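Local structure of D-alanyl transferase DltD (Enterococcus faecalis, 6O93) at residues Val41-Ser46 against Pro70-Glu75; Ser61-Arg66 against Lys212-Thr217; Lys98-Leu103 against Leu291-Pro296; Glu222-Ala227 against Gly351-Leu356. The protein probably transfers D-alanine in the D-alanylation of lipoteichoic acid, a step in building the Gram-positive cell wall. One frame throughout, in Å; residues are numbered along the deposited sequence.

Contact 1. Residues Val41-Ser46 against Pro70-Glu75; sequences VPFFGS and PFLLGE. With NA (sodium ion), chain K.
The ring of F43 lies side by side with the pyrrolidine of P70, both pointing to the same face of the sheet. P70 CB sits over one face of that ring, 3.7 Å from its centroid and only 15° off the normal, a CH-pi contact displaced toward the CD1-CE1 rim. F43 reaches this place with CG anti to its carbonyl carbon (chi1 -83°), and its CB also meets the CD2 methyl of L72 at 3.9 Å. Helix 57-63 closes over this face through P57. On the other face the work falls to L73: its CD1 methyl touches P42 CB at 3.7 Å and F44 CE1 at 3.8 Å, with helix 80-90 packed beyond. Between the two faces the strands run parallel, held by a ladder of four bonds: F71 N to V41 O, F43 N to F71 O (2.9 Å), L73 N to F43 O and G45 N to L73 O. Past the ladder the chains stay close. G74 CA lies 3.4 Å from G45 O, at a position whose backbone angles call for glycine. S46 OG then binds the sodium ion at 2.8 Å, a site that E48 and S104 help to form. Two neighbouring parallel strands joined through helix 57-63 make a beta-alpha-beta crossover, with S46, just past the C-terminal end of strand 40-44, at the ion, as expected of an SGNH-hydrolase-like alpha/beta fold.

Contact 2. Residues Ser61-Arg66 against Lys212-Thr217; sequences SEKYQR and KQLPAT
Y64 OH donates to the carbonyl oxygen P215 O at 3.1 Å, the hydrogen bond that ties the end of helix 57-63 to the loop 212-217. The donor is tilted 33° from the carbonyl plane. The same oxygen lies near the plane of the phenol ring, at its edge, 3.4 Å from CE1, and A216 O follows along that edge. Over one face of the ring, K63 CG stands 3.7 Å above the plane at its centre, so the two side chains brace each other. From there the aliphatic part of K63 slides past L214 in the opposite direction: K63 CG meets L214 CD1 at 3.6 Å. A bend at chi2 (59°) carries the lysine's CE on to P215 O, at 3.4 Å, while its ammonium makes a weak hydrogen bond to M211 O, at the end of helix 204-211. Further out, L223 of helix 220-233 packs against Y64, L214 and P215. Behind Y64 the chain turns back on itself: R66 N bonds to S61 O, with a weaker Q65 N to E62 O bond inside it. R66 is anchored in turn by a salt bridge to D359. With Q65 at positive phi as the C-prime residue, this is a Schellman motif ending helix 57-63.

Contact 3. Residues Lys98-Leu103 against Leu291-Pro296; sequences KAVFIL and LFVIPP
Strands 98-102 and 291-294 run parallel, their axes 4.7 Å apart at closest and 20° from alignment, with V100, F101 and I102 opposite L291, F292 and V293. Four backbone bonds join them: L291 N to A99 O, F101 N to L291 O, V293 N to F101 O, and L103 N to V293 O, which takes the pairing one residue beyond the first strand. F101 and F292 share one face. Their rings are inclined at 44° with centroids 5.7 Å apart, and the closest touch is F101 CB against F292 CD2 at 3.6 Å. The two part because F101 CG is anti to its backbone N (chi1 -163°) whereas F292 CG is anti to its carbonyl carbon. F276 and L280 of helix 272-285 cover F292. On the opposite face I102 and V293 lie side by side, I102 CG1 4.2 Å from V293 CB, and V100 CG1 reaches V293 CG2 at 4.3 Å; helix 352-367 packs there. Beyond the ladder L103 and I294 run alongside each other, CD1 to CG1 at 4.1 Å, and P295 CD comes up to L103 O. This is the heart of a parallel beta-sheet with helices on both faces, the layout of the alpha/beta core of the SGNH hydrolase clan.

Contact 4. Residues Glu222-Ala227 against Gly351-Leu356; sequences ELDQLA and GWRGWL
D224 OD1 is gripped twice: by R353 NE at 2.6 Å and by a water that donates to it at 2.9 Å. The same water also donates to R353 O, clipping the carboxylate to the backbone of the helix that carries the arginine. R353 completes the grip with NH2 to D224 OD2 at 2.9 Å, making a side-on, two-nitrogen salt bridge. The fit is not flat, since the carboxylate and guanidinium planes stand 54° apart. NE meets OD1 from above the carboxylate plane, while NH2 comes to OD2 on its syn side. A bend at chi3 (64°) turns the arginine's head toward the aspartate. The guanidinium has further partners just before this helix in the chain: NH2 forms a salt bridge to E340 and NH1 bonds to R341 O, which helps to fix its orientation. The bridge lies along one flank of a nearly antiparallel helix pair, 220-233 against 352-367, with segment axes 9.3 Å apart and 159° between their directions; G351 is the N-cap of the second helix. Beside the charged pair the packing is apolar. L356 crosses L223 at about a right angle, its CD1 3.8 Å from L223 CB, while its CD2 methyl lies 3.4 Å from D224 N. A227, whose small side chain points toward the other helix, rests its CB 3.6 Å from R353 CG and also meets W352 CB.

How the contacts relate
Contacts 1 and 3 belong to one parallel sheet, their centres 10 Å apart: strands 40-44 and 98-102 are neighbours in it, with F44 bonded through its backbone to V100 and I102. Contact 2 lies toward the surface, 21 Å from contact 1 centre to centre, yet helix 57-63 links them, being the crossover between strands 40-44 and 69-73. Contact 4 is 13 Å from contact 2, again between centres; its helix 220-233 follows the loop of contact 2 in the chain and packs on it. It also reaches the sheet, where W355 touches I102 of contact 3. Contact 1 closes along the chain before contact 3 opens, whereas contacts 3 and 4 interleave. Distant parts of the sequence thus gather around a sheet bordering the sodium site.

Contact 1. Residues Val41-Ser46 against Pro70-Glu75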
loop_
_atom_site.group_PDB
_atom_site.type_symbol
_atom_site.label_atom_id
_atom_site.label_comp_id
_atom_site.label_asym_id
_atom_site.label_seq_id
_atom_site.Cartn_x
_atom_site.Cartn_y
_atom_site.Cartn_z
ATOM N N VAL A 41 -3.070 -11.808 5.852
ATOM C CA VAL A 41 -3.108 -10.425 6.323
ATOM C C VAL A 41 -2.801 -9.525 5.128
ATOM O O VAL A 41 -1.683 -9.594 4.590
ATOM C CB VAL A 41 -2.104 -10.194 7.460
ATOM C CG1 VAL A 41 -2.190 -8.762 7.971
ATOM C CG2 VAL A 41 -2.342 -11.182 8.595
ATOM N N PRO A 42 -3.739 -8.691 4.677
ATOM C CA PRO A 42 -3.443 -7.823 3.530
ATOM C C PRO A 42 -2.376 -6.798 3.883
ATOM O O PRO A 42 -2.466 -6.110 4.902
ATOM C CB PRO A 42 -4.791 -7.158 3.223
ATOM C CG PRO A 42 -5.530 -7.192 4.516
ATOM C CD PRO A 42 -5.100 -8.464 5.199
ATOM N N PHE A 43 -1.355 -6.715 3.033
ATOM C CA PHE A 43 -0.304 -5.705 3.127
ATOM C C PHE A 43 -0.573 -4.681 2.031
ATOM O O PHE A 43 -0.242 -4.913 0.865
ATOM C CB PHE A 43 1.083 -6.317 2.955
ATOM C CG PHE A 43 1.656 -6.918 4.205
ATOM C CD1 PHE A 43 0.880 -7.698 5.042
ATOM C CD2 PHE A 43 2.992 -6.729 4.521
ATOM C CE1 PHE A 43 1.420 -8.262 6.184
ATOM C CE2 PHE A 43 3.537 -7.291 5.658
ATOM C CZ PHE A 43 2.749 -8.059 6.491
ATOM N N PHE A 44 -1.169 -3.551 2.405
ATOM C CA PHE A 44 -1.395 -2.461 1.465
ATOM C C PHE A 44 -0.131 -1.615 1.363
ATOM O O PHE A 44 0.352 -1.085 2.370
ATOM C CB PHE A 44 -2.578 -1.604 1.910
ATOM C CG PHE A 44 -3.854 -2.377 2.095
ATOM C CD1 PHE A 44 -4.620 -2.752 1.002
ATOM C CD2 PHE A 44 -4.291 -2.724 3.365
ATOM C CE1 PHE A 44 -5.797 -3.461 1.171
ATOM C CE2 PHE A 44 -5.470 -3.431 3.539
ATOM C CZ PHE A 44 -6.222 -3.802 2.441
ATOM N N GLY A 45 0.406 -1.493 0.152
ATOM C CA GLY A 45 1.608 -0.712 -0.070
ATOM C C GLY A 45 1.836 -0.425 -1.539
ATOM O O GLY A 45 0.878 -0.340 -2.312
ATOM N N SER A 46 3.099 -0.275 -1.938
ATOM C CA SER A 46 3.428 -0.041 -3.338
ATOM C C SER A 46 4.682 -0.826 -3.721
ATOM O O SER A 46 4.805 -2.000 -3.357
ATOM C CB SER A 46 3.571 1.465 -3.601
ATOM O OG SER A 46 4.444 2.091 -2.678
ATOM N N PRO A 70 1.374 -12.884 4.836
ATOM C CA PRO A 70 1.042 -11.631 4.152
ATOM C C PRO A 70 0.380 -11.898 2.812
ATOM O O PRO A 70 0.633 -12.912 2.156
ATOM C CB PRO A 70 2.403 -10.948 3.971
ATOM C CG PRO A 70 3.302 -11.595 4.974
ATOM C CD PRO A 70 2.819 -13.005 5.091
ATOM N N PHE A 71 -0.484 -10.972 2.408
ATOM C CA PHE A 71 -1.035 -10.955 1.054
ATOM C C PHE A 71 -0.699 -9.590 0.467
ATOM O O PHE A 71 -1.348 -8.590 0.788
ATOM C CB PHE A 71 -2.537 -11.217 1.049
ATOM C CG PHE A 71 -3.063 -11.661 -0.289
ATOM C CD1 PHE A 71 -3.187 -10.759 -1.333
ATOM C CD2 PHE A 71 -3.422 -12.979 -0.503
ATOM C CE1 PHE A 71 -3.662 -11.166 -2.565
ATOM C CE2 PHE A 71 -3.900 -13.392 -1.733
ATOM C CZ PHE A 71 -4.021 -12.485 -2.764
ATOM N N LEU A 72 0.322 -9.551 -0.385
ATOM C CA LEU A 72 0.848 -8.288 -0.885
ATOM C C LEU A 72 -0.133 -7.664 -1.872
ATOM O O LEU A 72 -0.491 -8.279 -2.882
ATOM C CB LEU A 72 2.211 -8.517 -1.536
ATOM C CG LEU A 72 3.227 -9.265 -0.665
ATOM C CD1 LEU A 72 4.585 -9.363 -1.353
ATOM C CD2 LEU A 72 3.373 -8.605 0.696
ATOM N N LEU A 73 -0.568 -6.440 -1.579
ATOM C CA LEU A 73 -1.525 -5.719 -2.416
ATOM C C LEU A 73 -0.938 -4.349 -2.738
ATOM O O LEU A 73 -0.960 -3.441 -1.900
ATOM C CB LEU A 73 -2.875 -5.593 -1.721
ATOM C CG LEU A 73 -3.586 -6.916 -1.425
ATOM C CD1 LEU A 73 -4.767 -6.697 -0.495
ATOM C CD2 LEU A 73 -4.042 -7.580 -2.714
ATOM N N GLY A 74 -0.417 -4.209 -3.944
ATOM C CA GLY A 74 0.123 -2.945 -4.404
ATOM C C GLY A 74 1.313 -3.169 -5.308
ATOM O O GLY A 74 1.825 -4.278 -5.453
ATOM N N GLU A 75 1.740 -2.081 -5.929
ATOM C CA GLU A 75 2.945 -2.053 -6.752
ATOM C C GLU A 75 3.287 -0.585 -6.985
ATOM O O GLU A 75 2.683 0.312 -6.383
ATOM C CB GLU A 75 2.749 -2.816 -8.064
ATOM C CG GLU A 75 1.650 -2.264 -8.958
ATOM C CD GLU A 75 1.661 -2.888 -10.342
ATOM O OE1 GLU A 75 0.989 -2.350 -11.250
ATOM O OE2 GLU A 75 2.350 -3.918 -10.524
HETATM NA NA NA K . 7.148 2.806 -2.417
#

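Contact 2. Residues Ser61-Arg66 against Lys212-Thr217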
loop_
_atom_site.group_PDB
_atom_site.type_symbol
_atom_site.label_atom_id
_atom_site.label_comp_id
_atom_site.label_asym_id
_atom_site.label_seq_id
_atom_site.Cartn_x
_atom_site.Cartn_y
_atom_site.Cartn_z
ATOM N N SER A 61 7.465 -15.518 7.419
ATOM C CA SER A 61 6.224 -16.160 7.841
ATOM C C SER A 61 6.158 -17.605 7.360
ATOM O O SER A 61 5.680 -18.484 8.085
ATOM C CB SER A 61 5.021 -15.370 7.327
ATOM O OG SER A 61 4.929 -14.110 7.964
ATOM N N GLU A 62 6.633 -17.868 6.141
ATOM C CA GLU A 62 6.646 -19.233 5.625
ATOM C C GLU A 62 7.729 -20.067 6.302
ATOM O O GLU A 62 7.507 -21.241 6.622
ATOM C CB GLU A 62 6.853 -19.211 4.110
ATOM C CG GLU A 62 6.695 -20.559 3.419
ATOM C CD GLU A 62 5.273 -21.079 3.467
ATOM O OE1 GLU A 62 5.001 -22.008 4.254
ATOM O OE2 GLU A 62 4.421 -20.549 2.725
ATOM N N LYS A 63 8.905 -19.478 6.528
ATOM C CA LYS A 63 10.005 -20.223 7.131
ATOM C C LYS A 63 9.627 -20.751 8.508
ATOM O O LYS A 63 9.949 -21.894 8.851
ATOM C CB LYS A 63 11.248 -19.336 7.223
ATOM C CG LYS A 63 12.452 -19.991 7.894
ATOM C CD LYS A 63 12.885 -21.261 7.179
ATOM C CE LYS A 63 14.196 -21.789 7.745
ATOM N NZ LYS A 63 14.649 -23.035 7.072
ATOM N N TYR A 64 8.942 -19.936 9.311
ATOM C CA TYR A 64 8.642 -20.283 10.693
ATOM C C TYR A 64 7.174 -20.643 10.903
ATOM O O TYR A 64 6.687 -20.615 12.037
ATOM C CB TYR A 64 9.071 -19.140 11.612
ATOM C CG TYR A 64 10.545 -18.828 11.463
ATOM C CD1 TYR A 64 11.505 -19.791 11.752
ATOM C CD2 TYR A 64 10.978 -17.586 11.011
ATOM C CE1 TYR A 64 12.852 -19.527 11.607
ATOM C CE2 TYR A 64 12.328 -17.311 10.864
ATOM C CZ TYR A 64 13.261 -18.288 11.164
ATOM O OH TYR A 64 14.607 -18.034 11.023
ATOM N N GLN A 65 6.466 -20.988 9.827
ATOM C CA GLN A 65 5.160 -21.641 9.912
ATOM C C GLN A 65 4.220 -20.911 10.869
ATOM O O GLN A 65 3.657 -21.496 11.798
ATOM C CB GLN A 65 5.326 -23.105 10.326
ATOM C CG GLN A 65 6.109 -23.942 9.327
ATOM C CD GLN A 65 5.352 -24.162 8.029
ATOM O OE1 GLN A 65 5.750 -23.671 6.971
ATOM N NE2 GLN A 65 4.253 -24.904 8.103
ATOM N N ARG A 66 4.043 -19.617 10.631
ATOM C CA ARG A 66 3.141 -18.824 11.447
ATOM C C ARG A 66 1.689 -19.120 11.075
ATOM O O ARG A 66 1.392 -19.756 10.061
ATOM C CB ARG A 66 3.450 -17.336 11.284
ATOM C CG ARG A 66 4.851 -16.956 11.741
ATOM C CD ARG A 66 5.170 -15.500 11.442
ATOM N NE ARG A 66 6.530 -15.149 11.845
ATOM C CZ ARG A 66 7.168 -14.051 11.451
ATOM N NH1 ARG A 66 6.578 -13.189 10.634
ATOM N NH2 ARG A 66 8.403 -13.816 11.873
ATOM N N LYS A 212 16.214 -21.138 2.584
ATOM C CA LYS A 212 17.439 -21.892 2.826
ATOM C C LYS A 212 18.538 -21.048 3.459
ATOM O O LYS A 212 19.540 -21.610 3.913
ATOM C CB LYS A 212 17.943 -22.495 1.515
ATOM C CG LYS A 212 16.950 -23.443 0.852
ATOM C CD LYS A 212 17.478 -23.986 -0.466
ATOM C CE LYS A 212 16.493 -24.958 -1.097
ATOM N NZ LYS A 212 16.935 -25.413 -2.445
ATOM N N GLN A 213 18.379 -19.726 3.501
ATOM C CA GLN A 213 19.353 -18.847 4.131
ATOM C C GLN A 213 19.078 -18.615 5.610
ATOM O O GLN A 213 19.951 -18.097 6.312
ATOM C CB GLN A 213 19.385 -17.491 3.415
ATOM C CG GLN A 213 19.855 -17.546 1.973
ATOM C CD GLN A 213 19.798 -16.189 1.293
ATOM O OE1 GLN A 213 18.864 -15.415 1.502
ATOM N NE2 GLN A 213 20.803 -15.892 0.479
ATOM N N LEU A 214 17.898 -18.984 6.096
ATOM C CA LEU A 214 17.479 -18.651 7.446
ATOM C C LEU A 214 17.739 -19.810 8.404
ATOM O O LEU A 214 17.659 -20.978 8.013
ATOM C CB LEU A 214 15.988 -18.306 7.468
ATOM C CG LEU A 214 15.580 -17.072 6.662
ATOM C CD1 LEU A 214 14.082 -17.082 6.425
ATOM C CD2 LEU A 214 16.003 -15.796 7.377
ATOM N N PRO A 215 18.044 -19.521 9.668
ATOM C CA PRO A 215 18.206 -20.599 10.647
ATOM C C PRO A 215 16.889 -21.312 10.917
ATOM O O PRO A 215 15.802 -20.822 10.603
ATOM C CB PRO A 215 18.719 -19.875 11.898
ATOM C CG PRO A 215 18.274 -18.470 11.737
ATOM C CD PRO A 215 18.287 -18.196 10.262
ATOM N N ALA A 216 17.008 -22.499 11.517
ATOM C CA ALA A 216 15.836 -23.334 11.758
ATOM C C ALA A 216 14.874 -22.695 12.750
ATOM O O ALA A 216 13.660 -22.908 12.654
ATOM C CB ALA A 216 16.273 -24.710 12.260
ATOM N N THR A 217 15.385 -21.926 13.709
ATOM C CA THR A 217 14.555 -21.258 14.699
ATOM C C THR A 217 14.745 -19.750 14.605
ATOM O O THR A 217 15.817 -19.261 14.231
ATOM C CB THR A 217 14.877 -21.737 16.123
ATOM O OG1 THR A 217 16.284 -21.625 16.371
ATOM C CG2 THR A 217 14.441 -23.182 16.306
#

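Contact 3. Residues Lys98-Leu103 against Leu291-Pro296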
loop_
_atom_site.group_PDB
_atom_site.type_symbol
_atom_site.label_atom_id
_atom_site.label_comp_id
_atom_site.label_asym_id
_atom_site.label_seq_id
_atom_site.Cartn_x
_atom_site.Cartn_y
_atom_site.Cartn_z
ATOM N N LYS A 98 -7.356 -7.972 10.622
ATOM C CA LYS A 98 -6.138 -7.192 10.757
ATOM C C LYS A 98 -5.525 -6.926 9.389
ATOM O O LYS A 98 -5.635 -7.742 8.470
ATOM C CB LYS A 98 -5.122 -7.909 11.652
ATOM C CG LYS A 98 -5.539 -7.977 13.110
ATOM C CD LYS A 98 -4.431 -8.526 13.989
ATOM C CE LYS A 98 -4.793 -8.407 15.460
ATOM N NZ LYS A 98 -3.802 -9.083 16.337
ATOM N N ALA A 99 -4.877 -5.771 9.265
ATOM C CA ALA A 99 -4.234 -5.380 8.022
ATOM C C ALA A 99 -2.954 -4.621 8.334
ATOM O O ALA A 99 -2.741 -4.144 9.453
ATOM C CB ALA A 99 -5.159 -4.520 7.153
ATOM N N VAL A 100 -2.093 -4.526 7.327
ATOM C CA VAL A 100 -0.854 -3.764 7.403
ATOM C C VAL A 100 -0.864 -2.753 6.268
ATOM O O VAL A 100 -1.203 -3.096 5.129
ATOM C CB VAL A 100 0.383 -4.679 7.324
ATOM C CG1 VAL A 100 1.663 -3.857 7.361
ATOM C CG2 VAL A 100 0.368 -5.689 8.461
ATOM N N PHE A 101 -0.507 -1.510 6.580
ATOM C CA PHE A 101 -0.536 -0.415 5.613
ATOM C C PHE A 101 0.833 0.248 5.607
ATOM O O PHE A 101 1.239 0.855 6.602
ATOM C CB PHE A 101 -1.632 0.595 5.960
ATOM C CG PHE A 101 -1.999 1.511 4.825
ATOM C CD1 PHE A 101 -1.180 2.575 4.481
ATOM C CD2 PHE A 101 -3.166 1.312 4.110
ATOM C CE1 PHE A 101 -1.516 3.419 3.439
ATOM C CE2 PHE A 101 -3.509 2.154 3.064
ATOM C CZ PHE A 101 -2.682 3.208 2.730
ATOM N N ILE A 102 1.545 0.138 4.491
ATOM C CA ILE A 102 2.892 0.681 4.367
ATOM C C ILE A 102 2.793 2.014 3.638
ATOM O O ILE A 102 2.518 2.064 2.434
ATOM C CB ILE A 102 3.828 -0.294 3.643
ATOM C CG1 ILE A 102 3.973 -1.573 4.474
ATOM C CG2 ILE A 102 5.191 0.353 3.413
ATOM C CD1 ILE A 102 4.718 -2.676 3.779
ATOM N N LEU A 103 3.011 3.100 4.372
ATOM C CA LEU A 103 3.021 4.424 3.778
ATOM C C LEU A 103 4.338 4.666 3.052
ATOM O O LEU A 103 5.383 4.117 3.409
ATOM C CB LEU A 103 2.814 5.492 4.850
ATOM C CG LEU A 103 1.374 5.665 5.339
ATOM C CD1 LEU A 103 1.338 6.148 6.780
ATOM C CD2 LEU A 103 0.618 6.631 4.432
ATOM N N LEU A 291 -1.866 -1.941 11.347
ATOM C CA LEU A 291 -0.524 -1.486 11.684
ATOM C C LEU A 291 0.009 -0.656 10.521
ATOM O O LEU A 291 0.125 -1.160 9.396
ATOM C CB LEU A 291 0.401 -2.667 11.972
ATOM C CG LEU A 291 1.884 -2.326 12.148
ATOM C CD1 LEU A 291 2.102 -1.402 13.342
ATOM C CD2 LEU A 291 2.697 -3.594 12.292
ATOM N N PHE A 292 0.327 0.606 10.790
ATOM C CA PHE A 292 0.873 1.509 9.786
ATOM C C PHE A 292 2.389 1.570 9.909
ATOM O O PHE A 292 2.930 1.660 11.015
ATOM C CB PHE A 292 0.274 2.909 9.935
ATOM C CG PHE A 292 -1.207 2.960 9.690
ATOM C CD1 PHE A 292 -2.101 2.726 10.722
ATOM C CD2 PHE A 292 -1.704 3.228 8.428
ATOM C CE1 PHE A 292 -3.465 2.763 10.497
ATOM C CE2 PHE A 292 -3.068 3.266 8.197
ATOM C CZ PHE A 292 -3.949 3.033 9.233
ATOM N N VAL A 293 3.069 1.526 8.767
ATOM C CA VAL A 293 4.526 1.526 8.706
ATOM C C VAL A 293 4.975 2.750 7.922
ATOM O O VAL A 293 4.442 3.031 6.843
ATOM C CB VAL A 293 5.064 0.236 8.059
ATOM C CG1 VAL A 293 6.584 0.251 8.015
ATOM C CG2 VAL A 293 4.557 -0.988 8.810
ATOM N N ILE A 294 5.949 3.475 8.463
ATOM C CA ILE A 294 6.552 4.620 7.792
ATOM C C ILE A 294 8.032 4.311 7.601
ATOM O O ILE A 294 8.765 4.175 8.586
ATOM C CB ILE A 294 6.373 5.928 8.580
ATOM C CG1 ILE A 294 4.892 6.191 8.859
ATOM C CG2 ILE A 294 6.974 7.097 7.801
ATOM C CD1 ILE A 294 4.643 7.405 9.732
ATOM N N PRO A 295 8.525 4.195 6.371
ATOM C CA PRO A 295 9.932 3.868 6.167
ATOM C C PRO A 295 10.791 5.118 6.172
ATOM O O PRO A 295 10.275 6.242 6.080
ATOM C CB PRO A 295 9.935 3.203 4.786
ATOM C CG PRO A 295 8.859 3.935 4.058
ATOM C CD PRO A 295 7.799 4.271 5.088
ATOM N N PRO A 296 12.107 4.967 6.282
ATOM C CA PRO A 296 12.997 6.120 6.110
ATOM C C PRO A 296 13.512 6.232 4.686
ATOM O O PRO A 296 13.149 5.432 3.816
ATOM C CB PRO A 296 14.133 5.820 7.091
ATOM C CG PRO A 296 14.235 4.315 7.052
ATOM C CD PRO A 296 12.833 3.788 6.792
#

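Contact 4. Residues Glu222-Ala227 against Gly351-Leu356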
loop_
_atom_site.group_PDB
_atom_site.type_symbol
_atom_site.label_atom_id
_atom_site.label_comp_id
_atom_site.label_asym_id
_atom_site.label_seq_id
_atom_site.Cartn_x
_atom_site.Cartn_y
_atom_site.Cartn_z
ATOM N N GLU A 222 20.100 -12.714 15.972
ATOM C CA GLU A 222 20.810 -13.531 14.995
ATOM C C GLU A 222 20.460 -13.099 13.576
ATOM O O GLU A 222 21.344 -12.935 12.726
ATOM C CB GLU A 222 20.476 -15.009 15.208
ATOM C CG GLU A 222 21.229 -15.965 14.287
ATOM C CD GLU A 222 20.771 -17.406 14.439
ATOM O OE1 GLU A 222 19.752 -17.642 15.124
ATOM O OE2 GLU A 222 21.427 -18.304 13.873
ATOM N N LEU A 223 19.169 -12.902 13.307
ATOM C CA LEU A 223 18.737 -12.497 11.973
ATOM C C LEU A 223 19.244 -11.102 11.625
ATOM O O LEU A 223 19.644 -10.850 10.481
ATOM C CB LEU A 223 17.212 -12.550 11.883
ATOM C CG LEU A 223 16.596 -13.946 12.011
ATOM C CD1 LEU A 223 15.107 -13.856 12.307
ATOM C CD2 LEU A 223 16.838 -14.759 10.748
ATOM N N ASP A 224 19.230 -10.181 12.592
ATOM C CA ASP A 224 19.693 -8.822 12.327
ATOM C C ASP A 224 21.152 -8.822 11.890
ATOM O O ASP A 224 21.519 -8.141 10.924
ATOM C CB ASP A 224 19.504 -7.953 13.572
ATOM C CG ASP A 224 19.386 -6.471 13.245
ATOM O OD1 ASP A 224 19.018 -6.133 12.102
ATOM O OD2 ASP A 224 19.663 -5.641 14.137
ATOM N N GLN A 225 21.997 -9.587 12.587
ATOM C CA GLN A 225 23.398 -9.698 12.196
ATOM C C GLN A 225 23.543 -10.385 10.845
ATOM O O GLN A 225 24.359 -9.970 10.014
ATOM C CB GLN A 225 24.179 -10.458 13.268
ATOM C CG GLN A 225 24.284 -9.725 14.598
ATOM C CD GLN A 225 24.935 -10.568 15.681
ATOM O OE1 GLN A 225 24.884 -11.798 15.642
ATOM N NE2 GLN A 225 25.553 -9.906 16.654
ATOM N N LEU A 226 22.762 -11.442 10.606
ATOM C CA LEU A 226 22.833 -12.141 9.327
ATOM C C LEU A 226 22.407 -11.229 8.182
ATOM O O LEU A 226 22.971 -11.294 7.082
ATOM C CB LEU A 226 21.962 -13.396 9.368
ATOM C CG LEU A 226 21.946 -14.254 8.100
ATOM C CD1 LEU A 226 23.314 -14.867 7.850
ATOM C CD2 LEU A 226 20.881 -15.334 8.199
ATOM N N ALA A 227 21.415 -10.370 8.420
ATOM C CA ALA A 227 20.961 -9.459 7.374
ATOM C C ALA A 227 22.066 -8.496 6.966
ATOM O O ALA A 227 22.181 -8.136 5.789
ATOM C CB ALA A 227 19.726 -8.692 7.847
ATOM N N GLY A 351 14.499 -2.799 2.812
ATOM C CA GLY A 351 15.417 -3.864 2.479
ATOM C C GLY A 351 15.632 -4.810 3.648
ATOM O O GLY A 351 14.788 -4.952 4.535
ATOM N N TRP A 352 16.802 -5.449 3.635
ATOM C CA TRP A 352 17.119 -6.559 4.527
ATOM C C TRP A 352 16.747 -6.276 5.978
ATOM O O TRP A 352 15.833 -6.905 6.519
ATOM C CB TRP A 352 18.609 -6.896 4.421
ATOM C CG TRP A 352 19.036 -7.243 3.027
ATOM C CD1 TRP A 352 19.053 -8.483 2.460
ATOM C CD2 TRP A 352 19.503 -6.336 2.022
ATOM N NE1 TRP A 352 19.501 -8.405 1.164
ATOM C CE2 TRP A 352 19.784 -7.097 0.871
ATOM C CE3 TRP A 352 19.710 -4.953 1.984
ATOM C CZ2 TRP A 352 20.263 -6.523 -0.305
ATOM C CZ3 TRP A 352 20.184 -4.387 0.816
ATOM C CH2 TRP A 352 20.455 -5.169 -0.312
ATOM N N ARG A 353 17.445 -5.343 6.627
ATOM C CA ARG A 353 17.174 -5.064 8.030
ATOM C C ARG A 353 15.901 -4.255 8.236
ATOM O O ARG A 353 15.316 -4.312 9.323
ATOM C CB ARG A 353 18.358 -4.329 8.660
ATOM C CG ARG A 353 19.626 -5.166 8.751
ATOM C CD ARG A 353 20.709 -4.420 9.503
ATOM N NE ARG A 353 20.325 -4.178 10.889
ATOM C CZ ARG A 353 20.827 -3.213 11.653
ATOM N NH1 ARG A 353 21.740 -2.380 11.169
ATOM N NH2 ARG A 353 20.409 -3.080 12.905
ATOM N N GLY A 354 15.460 -3.507 7.225
ATOM C CA GLY A 354 14.205 -2.782 7.350
ATOM C C GLY A 354 13.009 -3.712 7.427
ATOM O O GLY A 354 12.143 -3.564 8.295
ATOM N N TRP A 355 12.943 -4.687 6.518
ATOM C CA TRP A 355 11.840 -5.641 6.549
ATOM C C TRP A 355 11.884 -6.498 7.809
ATOM O O TRP A 355 10.836 -6.824 8.378
ATOM C CB TRP A 355 11.870 -6.521 5.301
ATOM C CG TRP A 355 11.240 -5.871 4.112
ATOM C CD1 TRP A 355 11.845 -5.554 2.932
ATOM C CD2 TRP A 355 9.876 -5.449 3.990
ATOM N NE1 TRP A 355 10.942 -4.965 2.079
ATOM C CE2 TRP A 355 9.725 -4.889 2.706
ATOM C CE3 TRP A 355 8.766 -5.492 4.841
ATOM C CZ2 TRP A 355 8.513 -4.377 2.253
ATOM C CZ3 TRP A 355 7.562 -4.985 4.388
ATOM C CH2 TRP A 355 7.445 -4.435 3.106
ATOM N N LEU A 356 13.083 -6.873 8.261
ATOM C CA LEU A 356 13.196 -7.614 9.513
ATOM C C LEU A 356 12.584 -6.828 10.665
ATOM O O LEU A 356 11.848 -7.386 11.487
ATOM C CB LEU A 356 14.662 -7.935 9.808
ATOM C CG LEU A 356 14.916 -8.742 11.086
ATOM C CD1 LEU A 356 14.372 -10.162 10.944
ATOM C CD2 LEU A 356 16.397 -8.760 11.434
HETATM O O HOH W 1 16.501 -4.795 11.901
#